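Local coordinates for protein putative mRNA interferase YoeB (Agrobacterium tumefaciens, PDB 6N90) that probably acts as the toxin of a type II toxin-antitoxin pair, an endonuclease of the YoeB family that cleaves mRNA, at residues D12-W16 with Q83-H87; R65-R69 with R78-I82; K26-L30 with S57-T61. All blocks are in the same frame, centred on the assembly; numbering follows the deposited sequence.

How the contacts relate
Contact 2 lies nearest the middle of the chain but is only partly buried. It pairs two strands of the central sheet through backbone hydrogen bonds. Phe-66, Tyr-68, Leu-79 and Val-81 lie on one face; a salt bridge lies beside Val-67 and Ile-82 on the other, more exposed. Contact 3 is the buried one and is mostly aliphatic; it lays helix 21-36 against strand 56-59 and the turn after it. Contact 1 is farther out, partly buried and more polar, joining helix 7-19 to the end of strand 76-84 with charges, rings and water. Contacts 1 and 2 share strand 76-84. Tyr-13 of contact 1 bonds Asn-28 of 26-30, and Phe-66 of contact 2 packs on Leu-30 of contact 3.

Contact 1 of 3, residues D12-W16 with Q83-H87; sequences DYEFW and QCRFH
The guanidinium of Arg-85 lies flat on the ring of Phe-15, with the planes only 13° apart. The centres are 3.6 Å apart, close enough for a cation-pi contact over the ring face. NH2 sits toward the rim, 3.3 Å from Phe-15 CZ. Phe-86 brings CZ toward the rim of the opposite face of the guanidinium. The edge of the guanidinium serves Asp-12. Arg-85 NH1 donates to Asp-12 OD1 at 3.0 Å and forms a salt bridge. The donor comes from above the carboxylate plane, and the two flat groups stand nearly perpendicular, at 89°. Arg-85 CG lies anti to the backbone N (chi1 -167°), and the chain runs extended from there to NE, which carries the guanidinium past Asp-12 to Phe-15.

The contact fastens helix 7-19 of this YoeB-family toxin to the end of strand 76-84. Trp-16 makes the second direct polar link. Its NE1 donates to Cys-84 O at 2.7 Å, in the carbonyl plane and close to the indole plane. His-64 meets the same indole edge-to-face. Cys-84 SG lies at the edge of the five-membered ring and packs 4.0 Å from Tyr-13 CB. Two waters donate to Asp-12 OD2. One accepts from Cys-84 N; the other also donates to Arg-85 O.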
loop_
_atom_site.group_PDB
_atom_site.type_symbol
_atom_site.label_atom_id
_atom_site.label_comp_id
_atom_site.label_asym_id
_atom_site.label_seq_id
_atom_site.Cartn_x
_atom_site.Cartn_y
_atom_site.Cartn_z
ATOM N N ASP A 12 -4.031 -0.469 10.394
ATOM C CA ASP A 12 -4.620 -1.765 10.659
ATOM C C ASP A 12 -3.984 -2.902 9.889
ATOM O O ASP A 12 -3.936 -4.034 10.389
ATOM C CB ASP A 12 -6.103 -1.718 10.391
ATOM C CG ASP A 12 -6.856 -1.031 11.513
ATOM O OD1 ASP A 12 -6.337 -0.984 12.664
ATOM O OD2 ASP A 12 -7.959 -0.532 11.235
ATOM N N TYR A 13 -3.489 -2.617 8.682
ATOM C CA TYR A 13 -2.737 -3.638 7.936
ATOM C C TYR A 13 -1.458 -3.985 8.683
ATOM O O TYR A 13 -1.107 -5.150 8.787
ATOM C CB TYR A 13 -2.408 -3.137 6.539
ATOM C CG TYR A 13 -1.756 -4.122 5.577
ATOM C CD1 TYR A 13 -2.474 -5.182 5.020
ATOM C CD2 TYR A 13 -0.454 -3.905 5.142
ATOM C CE1 TYR A 13 -1.874 -6.042 4.084
ATOM C CE2 TYR A 13 0.157 -4.752 4.227
ATOM C CZ TYR A 13 -0.545 -5.822 3.710
ATOM O OH TYR A 13 0.076 -6.645 2.788
ATOM N N GLU A 14 -0.827 -2.973 9.272
ATOM C CA GLU A 14 0.374 -3.186 10.064
ATOM C C GLU A 14 0.000 -4.039 11.275
ATOM O O GLU A 14 0.720 -4.971 11.633
ATOM C CB GLU A 14 0.965 -1.851 10.517
ATOM C CG GLU A 14 1.888 -1.203 9.497
ATOM C CD GLU A 14 3.257 -0.888 10.067
ATOM O OE1 GLU A 14 3.677 -1.575 11.022
ATOM O OE2 GLU A 14 3.913 0.046 9.559
ATOM N N PHE A 15 -1.131 -3.716 11.902
ATOM C CA PHE A 15 -1.608 -4.474 13.055
ATOM C C PHE A 15 -1.703 -5.953 12.711
ATOM O O PHE A 15 -1.273 -6.818 13.493
ATOM C CB PHE A 15 -2.969 -3.947 13.518
ATOM C CG PHE A 15 -3.626 -4.815 14.551
ATOM C CD1 PHE A 15 -3.327 -4.650 15.889
ATOM C CD2 PHE A 15 -4.544 -5.794 14.183
ATOM C CE1 PHE A 15 -3.947 -5.459 16.872
ATOM C CE2 PHE A 15 -5.164 -6.601 15.158
ATOM C CZ PHE A 15 -4.858 -6.423 16.503
ATOM N N TRP A 16 -2.214 -6.256 11.512
ATOM C CA TRP A 16 -2.329 -7.648 11.134
ATOM C C TRP A 16 -0.935 -8.272 10.963
ATOM O O TRP A 16 -0.711 -9.430 11.353
ATOM C CB TRP A 16 -3.161 -7.808 9.863
ATOM C CG TRP A 16 -4.657 -7.533 10.077
ATOM C CD1 TRP A 16 -5.432 -6.665 9.377
ATOM C CD2 TRP A 16 -5.517 -8.159 11.038
ATOM N NE1 TRP A 16 -6.728 -6.699 9.846
ATOM C CE2 TRP A 16 -6.806 -7.606 10.867
ATOM C CE3 TRP A 16 -5.327 -9.124 12.030
ATOM C CZ2 TRP A 16 -7.898 -7.991 11.653
ATOM C CZ3 TRP A 16 -6.407 -9.500 12.811
ATOM C CH2 TRP A 16 -7.683 -8.938 12.609
ATOM N N GLN A 83 -10.703 0.507 4.742
ATOM C CA GLN A 83 -10.645 -0.260 5.990
ATOM C C GLN A 83 -10.205 -1.704 5.716
ATOM O O GLN A 83 -10.518 -2.243 4.665
ATOM C CB GLN A 83 -12.028 -0.200 6.684
ATOM C CG GLN A 83 -12.526 -1.455 7.376
ATOM C CD GLN A 83 -13.973 -1.307 7.854
ATOM O OE1 GLN A 83 -14.575 -0.226 7.760
ATOM N NE2 GLN A 83 -14.538 -2.396 8.349
ATOM N N CYS A 84 -9.483 -2.337 6.639
ATOM C CA CYS A 84 -9.195 -3.763 6.510
ATOM C C CYS A 84 -9.244 -4.437 7.893
ATOM O O CYS A 84 -8.439 -5.323 8.225
ATOM C CB CYS A 84 -7.832 -3.996 5.822
ATOM S SG CYS A 84 -6.412 -3.443 6.781
ATOM N N ARG A 85 -10.217 -4.002 8.689
ATOM C CA ARG A 85 -10.389 -4.468 10.060
ATOM C C ARG A 85 -11.772 -4.030 10.547
ATOM O O ARG A 85 -12.217 -2.940 10.210
ATOM C CB ARG A 85 -9.287 -3.897 10.960
ATOM C CG ARG A 85 -9.177 -4.548 12.339
ATOM C CD ARG A 85 -7.958 -3.989 13.066
ATOM N NE ARG A 85 -7.893 -4.414 14.461
ATOM C CZ ARG A 85 -7.262 -3.732 15.415
ATOM N NH1 ARG A 85 -6.650 -2.593 15.137
ATOM N NH2 ARG A 85 -7.258 -4.186 16.656
ATOM N N PHE A 86 -12.434 -4.891 11.313
ATOM C CA PHE A 86 -13.751 -4.622 11.910
ATOM C C PHE A 86 -14.899 -4.590 10.900
ATOM O O PHE A 86 -14.692 -4.695 9.687
ATOM C CB PHE A 86 -13.738 -3.300 12.695
ATOM C CG PHE A 86 -12.674 -3.248 13.752
ATOM C CD1 PHE A 86 -12.612 -4.231 14.734
ATOM C CD2 PHE A 86 -11.748 -2.221 13.765
ATOM C CE1 PHE A 86 -11.634 -4.189 15.700
ATOM C CE2 PHE A 86 -10.768 -2.174 14.725
ATOM C CZ PHE A 86 -10.704 -3.169 15.689
ATOM N N HIS A 87 -16.120 -4.456 11.413
ATOM C CA HIS A 87 -17.289 -4.259 10.548
ATOM C C HIS A 87 -17.311 -2.841 9.969
ATOM O O HIS A 87 -16.681 -1.940 10.529
ATOM C CB HIS A 87 -18.575 -4.558 11.319
ATOM C CG HIS A 87 -18.807 -6.020 11.545
ATOM N ND1 HIS A 87 -19.393 -6.832 10.601
ATOM C CD2 HIS A 87 -18.525 -6.814 12.609
ATOM C CE1 HIS A 87 -19.464 -8.069 11.071
ATOM N NE2 HIS A 87 -18.946 -8.083 12.285
HETATM O O HOH W 1 -8.751 -0.587 8.850
HETATM O O HOH W 2 -10.811 -0.156 10.932
#

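Contact 2 of 3, residues R65-R69 with R78-I82; sequences RFVYR and RLEVI
The guanidinium of Arg-69 and the carboxylate of Glu-80 meet edge-on, their planes 18° apart. Arg-69 uses NE and NH2, and both donate to Glu-80 OE2. The NH2 bond is the shorter, 3.0 Å to OE2, and arrives on the syn side. The NE bond is 3.2 Å and meets OE2 nearly along its C-O axis. Arg-69 bends at chi3 (59°), which turns its guanidinium edge toward the glutamate. The two side chains run side by side in the same direction. The Phe-66 ring takes Val-81 and Leu-79 obliquely, with CE1 3.9 Å from Val-81 CG2 and CZ 4.2 Å from Leu-79 CD2. The Tyr-68 ring has Phe-66 O at its edge, and Leu-79 CD1 approaches it obliquely.

Strands 64-73 and 76-84 form an antiparallel beta hairpin in the central sheet. Arg-69 and Glu-80 are a hydrogen-bonded pair: Glu-80 N donates to Arg-69 O at 2.8 Å, and Arg-69 N returns a bond to Glu-80 O. Tyr-68 and Val-81 are the adjacent non-hydrogen-bonded pair. Ile-82 N reaches Val-67 O at 2.8 Å. The salt bridge lies on the opposite face of the sheet from Tyr-68 and Val-81. On the Tyr-68 side, helix 21-36 covers Phe-66 and Leu-79. Tyr-68 OH is bonded to Pro-38 O and Arg-58 NE.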
loop_
_atom_site.group_PDB
_atom_site.type_symbol
_atom_site.label_atom_id
_atom_site.label_comp_id
_atom_site.label_asym_id
_atom_site.label_seq_id
_atom_site.Cartn_x
_atom_site.Cartn_y
_atom_site.Cartn_z
ATOM N N ARG A 65 -13.918 -6.679 7.751
ATOM C CA ARG A 65 -14.262 -6.379 6.368
ATOM C C ARG A 65 -13.211 -5.512 5.680
ATOM O O ARG A 65 -12.497 -4.706 6.312
ATOM C CB ARG A 65 -15.635 -5.692 6.296
ATOM C CG ARG A 65 -16.759 -6.480 6.970
ATOM C CD ARG A 65 -16.783 -7.950 6.532
ATOM N NE ARG A 65 -17.723 -8.745 7.325
ATOM C CZ ARG A 65 -18.938 -9.079 6.908
ATOM N NH1 ARG A 65 -19.340 -8.710 5.699
ATOM N NH2 ARG A 65 -19.740 -9.802 7.682
ATOM N N PHE A 66 -13.109 -5.726 4.374
ATOM C CA PHE A 66 -12.179 -5.024 3.498
ATOM C C PHE A 66 -13.041 -4.073 2.690
ATOM O O PHE A 66 -13.823 -4.517 1.853
ATOM C CB PHE A 66 -11.410 -6.051 2.619
ATOM C CG PHE A 66 -10.520 -5.449 1.539
ATOM C CD1 PHE A 66 -9.244 -5.014 1.829
ATOM C CD2 PHE A 66 -10.956 -5.390 0.216
ATOM C CE1 PHE A 66 -8.417 -4.500 0.840
ATOM C CE2 PHE A 66 -10.142 -4.849 -0.784
ATOM C CZ PHE A 66 -8.868 -4.407 -0.465
ATOM N N VAL A 67 -12.924 -2.779 2.979
ATOM C CA VAL A 67 -13.713 -1.768 2.284
ATOM C C VAL A 67 -12.795 -0.981 1.342
ATOM O O VAL A 67 -11.693 -0.559 1.714
ATOM C CB VAL A 67 -14.431 -0.832 3.284
ATOM C CG1 VAL A 67 -15.312 0.201 2.528
ATOM C CG2 VAL A 67 -15.282 -1.649 4.255
ATOM N N TYR A 68 -13.259 -0.788 0.112
ATOM C CA TYR A 68 -12.411 -0.223 -0.928
ATOM C C TYR A 68 -13.235 0.484 -1.979
ATOM O O TYR A 68 -14.467 0.376 -2.008
ATOM C CB TYR A 68 -11.586 -1.340 -1.600
ATOM C CG TYR A 68 -12.486 -2.333 -2.312
ATOM C CD1 TYR A 68 -13.149 -3.339 -1.605
ATOM C CD2 TYR A 68 -12.677 -2.259 -3.689
ATOM C CE1 TYR A 68 -13.987 -4.238 -2.252
ATOM C CE2 TYR A 68 -13.491 -3.158 -4.341
ATOM C CZ TYR A 68 -14.154 -4.135 -3.619
ATOM O OH TYR A 68 -14.984 -5.017 -4.284
ATOM N N ARG A 69 -12.537 1.188 -2.853
ATOM C CA ARG A 69 -13.160 1.763 -4.031
ATOM C C ARG A 69 -12.150 1.768 -5.157
ATOM O O ARG A 69 -11.017 2.177 -4.967
ATOM C CB ARG A 69 -13.654 3.189 -3.737
ATOM C CG ARG A 69 -14.263 3.917 -4.918
ATOM C CD ARG A 69 -14.773 5.304 -4.506
ATOM N NE ARG A 69 -13.717 6.160 -3.957
ATOM C CZ ARG A 69 -13.923 7.387 -3.479
ATOM N NH1 ARG A 69 -15.143 7.894 -3.479
ATOM N NH2 ARG A 69 -12.919 8.111 -3.004
ATOM N N ARG A 78 -6.960 3.349 -9.806
ATOM C CA ARG A 78 -6.439 3.119 -8.444
ATOM C C ARG A 78 -7.447 2.367 -7.581
ATOM O O ARG A 78 -8.662 2.488 -7.765
ATOM C CB ARG A 78 -6.052 4.451 -7.778
ATOM C CG ARG A 78 -7.252 5.384 -7.541
ATOM C CD ARG A 78 -6.819 6.769 -7.054
ATOM N NE ARG A 78 -7.975 7.590 -6.691
ATOM C CZ ARG A 78 -8.660 8.349 -7.544
ATOM N NH1 ARG A 78 -8.320 8.404 -8.824
ATOM N NH2 ARG A 78 -9.697 9.051 -7.110
ATOM N N LEU A 79 -6.943 1.529 -6.676
ATOM C CA LEU A 79 -7.789 0.904 -5.679
ATOM C C LEU A 79 -7.465 1.584 -4.372
ATOM O O LEU A 79 -6.312 1.593 -3.961
ATOM C CB LEU A 79 -7.530 -0.604 -5.565
ATOM C CG LEU A 79 -8.528 -1.346 -4.667
ATOM C CD1 LEU A 79 -8.724 -2.766 -5.156
ATOM C CD2 LEU A 79 -8.037 -1.372 -3.240
ATOM N N GLU A 80 -8.482 2.154 -3.735
ATOM C CA GLU A 80 -8.301 2.845 -2.459
ATOM C C GLU A 80 -8.813 1.939 -1.367
ATOM O O GLU A 80 -9.992 1.582 -1.379
ATOM C CB GLU A 80 -9.086 4.160 -2.407
ATOM C CG GLU A 80 -8.492 5.360 -3.103
ATOM C CD GLU A 80 -9.452 6.541 -3.050
ATOM O OE1 GLU A 80 -9.132 7.541 -2.371
ATOM O OE2 GLU A 80 -10.526 6.459 -3.686
ATOM N N VAL A 81 -7.954 1.577 -0.415
ATOM C CA VAL A 81 -8.399 0.802 0.736
ATOM C C VAL A 81 -8.772 1.735 1.883
ATOM O O VAL A 81 -7.936 2.502 2.361
ATOM C CB VAL A 81 -7.319 -0.173 1.221
ATOM C CG1 VAL A 81 -7.836 -1.004 2.436
ATOM C CG2 VAL A 81 -6.853 -1.040 0.068
ATOM N N ILE A 82 -10.020 1.638 2.322
ATOM C CA ILE A 82 -10.579 2.492 3.355
ATOM C C ILE A 82 -10.493 1.820 4.718
ATOM O O ILE A 82 -10.234 2.480 5.728
ATOM C CB ILE A 82 -12.052 2.845 3.028
ATOM C CG1 ILE A 82 -12.144 3.370 1.597
ATOM C CG2 ILE A 82 -12.604 3.866 4.006
ATOM C CD1 ILE A 82 -11.216 4.523 1.314
#

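Contact 3 of 3, residues K26-L30 with S57-T61; sequences KINDL and SRRIT
Lys-26 folds over Ile-60 to bring NZ to Arg-59 O, 2.6 Å away. Its chain leaves the helix with CG opposite the backbone N (chi1 -178°). It then bends at chi2 (61°) and again at chi4, so the aliphatic part lies against Ile-60 and the amine reaches the carbonyl in its plane. Lys-26 CG touches Ile-60 CG2 at 3.5 Å.

Ile-60 splits its branches among three helix residues. With chi1 at -49°, CG2 faces Lys-26, while the CG1 arm runs on to the others. Leu-30 CD1 rests 3.7 Å from Ile-60 CG1, and Ile-27 CG1 lies 3.7 Å from Ile-60 CD1. The other methyl of Leu-30, CD2, meets the methylenes of Arg-58, 4.0 Å from CD. These two side chains run antiparallel, alongside one another. The guanidinium of Arg-58 is held elsewhere, by Leu-42 O, Thr-37 O and Ala-40 O.

A classic beta bulge sets Ile-60 and Thr-61 together opposite His-64, where the chain turns a corner after strand 56-59. Helix 21-36 thus packs across this strand and its turn, with Phe-66 of strand 64-73 against Ile-60 and Tyr-13 and Trp-16 of helix 7-19 against Ile-27.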
loop_
_atom_site.group_PDB
_atom_site.type_symbol
_atom_site.label_atom_id
_atom_site.label_comp_id
_atom_site.label_asym_id
_atom_site.label_seq_id
_atom_site.Cartn_x
_atom_site.Cartn_y
_atom_site.Cartn_z
ATOM N N LYS A 26 -4.925 -12.974 3.517
ATOM C CA LYS A 26 -6.296 -12.834 3.021
ATOM C C LYS A 26 -6.516 -11.465 2.397
ATOM O O LYS A 26 -7.142 -11.334 1.342
ATOM C CB LYS A 26 -7.289 -13.056 4.149
ATOM C CG LYS A 26 -8.741 -12.979 3.720
ATOM C CD LYS A 26 -9.079 -14.036 2.675
ATOM C CE LYS A 26 -10.578 -14.339 2.653
ATOM N NZ LYS A 26 -11.418 -13.175 2.278
ATOM N N ILE A 27 -6.009 -10.433 3.055
ATOM C CA ILE A 27 -6.148 -9.080 2.530
ATOM C C ILE A 27 -5.371 -8.932 1.194
ATOM O O ILE A 27 -5.855 -8.363 0.234
ATOM C CB ILE A 27 -5.668 -8.052 3.582
ATOM C CG1 ILE A 27 -6.635 -7.979 4.774
ATOM C CG2 ILE A 27 -5.450 -6.675 2.978
ATOM C CD1 ILE A 27 -5.984 -7.290 6.069
ATOM N N ASN A 28 -4.161 -9.476 1.116
ATOM C CA ASN A 28 -3.435 -9.422 -0.144
ATOM C C ASN A 28 -4.180 -10.111 -1.277
ATOM O O ASN A 28 -4.104 -9.662 -2.421
ATOM C CB ASN A 28 -2.040 -10.044 0.035
ATOM C CG ASN A 28 -1.126 -9.161 0.860
ATOM O OD1 ASN A 28 -1.520 -8.084 1.295
ATOM N ND2 ASN A 28 0.092 -9.630 1.115
ATOM N N ASP A 29 -4.891 -11.196 -0.962
ATOM C CA ASP A 29 -5.688 -11.938 -1.950
ATOM C C ASP A 29 -6.885 -11.090 -2.378
ATOM O O ASP A 29 -7.270 -11.062 -3.543
ATOM C CB ASP A 29 -6.144 -13.293 -1.355
ATOM C CG ASP A 29 -6.201 -14.425 -2.394
ATOM O OD1 ASP A 29 -5.916 -14.174 -3.584
ATOM O OD2 ASP A 29 -6.562 -15.571 -2.033
ATOM N N LEU A 30 -7.477 -10.384 -1.421
ATOM C CA LEU A 30 -8.622 -9.548 -1.733
ATOM C C LEU A 30 -8.173 -8.405 -2.647
ATOM O O LEU A 30 -8.851 -8.045 -3.616
ATOM C CB LEU A 30 -9.252 -9.030 -0.428
ATOM C CG LEU A 30 -10.038 -10.065 0.396
ATOM C CD1 LEU A 30 -10.482 -9.494 1.749
ATOM C CD2 LEU A 30 -11.230 -10.617 -0.363
ATOM N N SER A 57 -17.440 -3.586 -0.321
ATOM C CA SER A 57 -16.926 -4.341 0.795
ATOM C C SER A 57 -16.793 -5.836 0.532
ATOM O O SER A 57 -17.618 -6.386 -0.122
ATOM C CB SER A 57 -17.833 -4.117 1.990
ATOM O OG SER A 57 -17.447 -4.858 3.089
ATOM N N ARG A 58 -15.715 -6.449 0.982
ATOM C CA ARG A 58 -15.565 -7.893 0.925
ATOM C C ARG A 58 -15.212 -8.437 2.313
ATOM O O ARG A 58 -14.638 -7.731 3.151
ATOM C CB ARG A 58 -14.480 -8.291 -0.077
ATOM C CG ARG A 58 -14.772 -7.917 -1.505
ATOM C CD ARG A 58 -13.496 -8.059 -2.364
ATOM N NE ARG A 58 -13.692 -7.553 -3.714
ATOM C CZ ARG A 58 -13.584 -8.298 -4.809
ATOM N NH1 ARG A 58 -13.255 -9.596 -4.709
ATOM N NH2 ARG A 58 -13.767 -7.735 -5.999
ATOM N N ARG A 59 -15.560 -9.694 2.540
ATOM C CA ARG A 59 -15.239 -10.371 3.788
ATOM C C ARG A 59 -13.782 -10.804 3.870
ATOM O O ARG A 59 -13.283 -11.514 3.006
ATOM C CB ARG A 59 -16.129 -11.604 3.959
ATOM C CG ARG A 59 -17.562 -11.291 4.306
ATOM C CD ARG A 59 -17.975 -12.005 5.578
ATOM N NE ARG A 59 -17.917 -13.458 5.454
ATOM C CZ ARG A 59 -18.580 -14.288 6.250
ATOM N NH1 ARG A 59 -19.351 -13.798 7.216
ATOM N NH2 ARG A 59 -18.480 -15.603 6.081
ATOM N N ILE A 60 -13.101 -10.403 4.932
ATOM C CA ILE A 60 -11.847 -11.038 5.290
ATOM C C ILE A 60 -12.204 -12.238 6.159
ATOM O O ILE A 60 -11.833 -13.371 5.863
ATOM C CB ILE A 60 -10.917 -10.080 6.043
ATOM C CG1 ILE A 60 -10.812 -8.742 5.314
ATOM C CG2 ILE A 60 -9.522 -10.686 6.260
ATOM C CD1 ILE A 60 -10.024 -7.700 6.157
ATOM N N THR A 61 -12.884 -11.955 7.267
ATOM C CA THR A 61 -13.566 -12.971 8.074
ATOM C C THR A 61 -14.954 -12.446 8.407
ATOM O O THR A 61 -15.320 -11.370 7.953
ATOM C CB THR A 61 -12.816 -13.289 9.369
ATOM O OG1 THR A 61 -12.779 -12.122 10.208
ATOM C CG2 THR A 61 -11.412 -13.729 9.061
#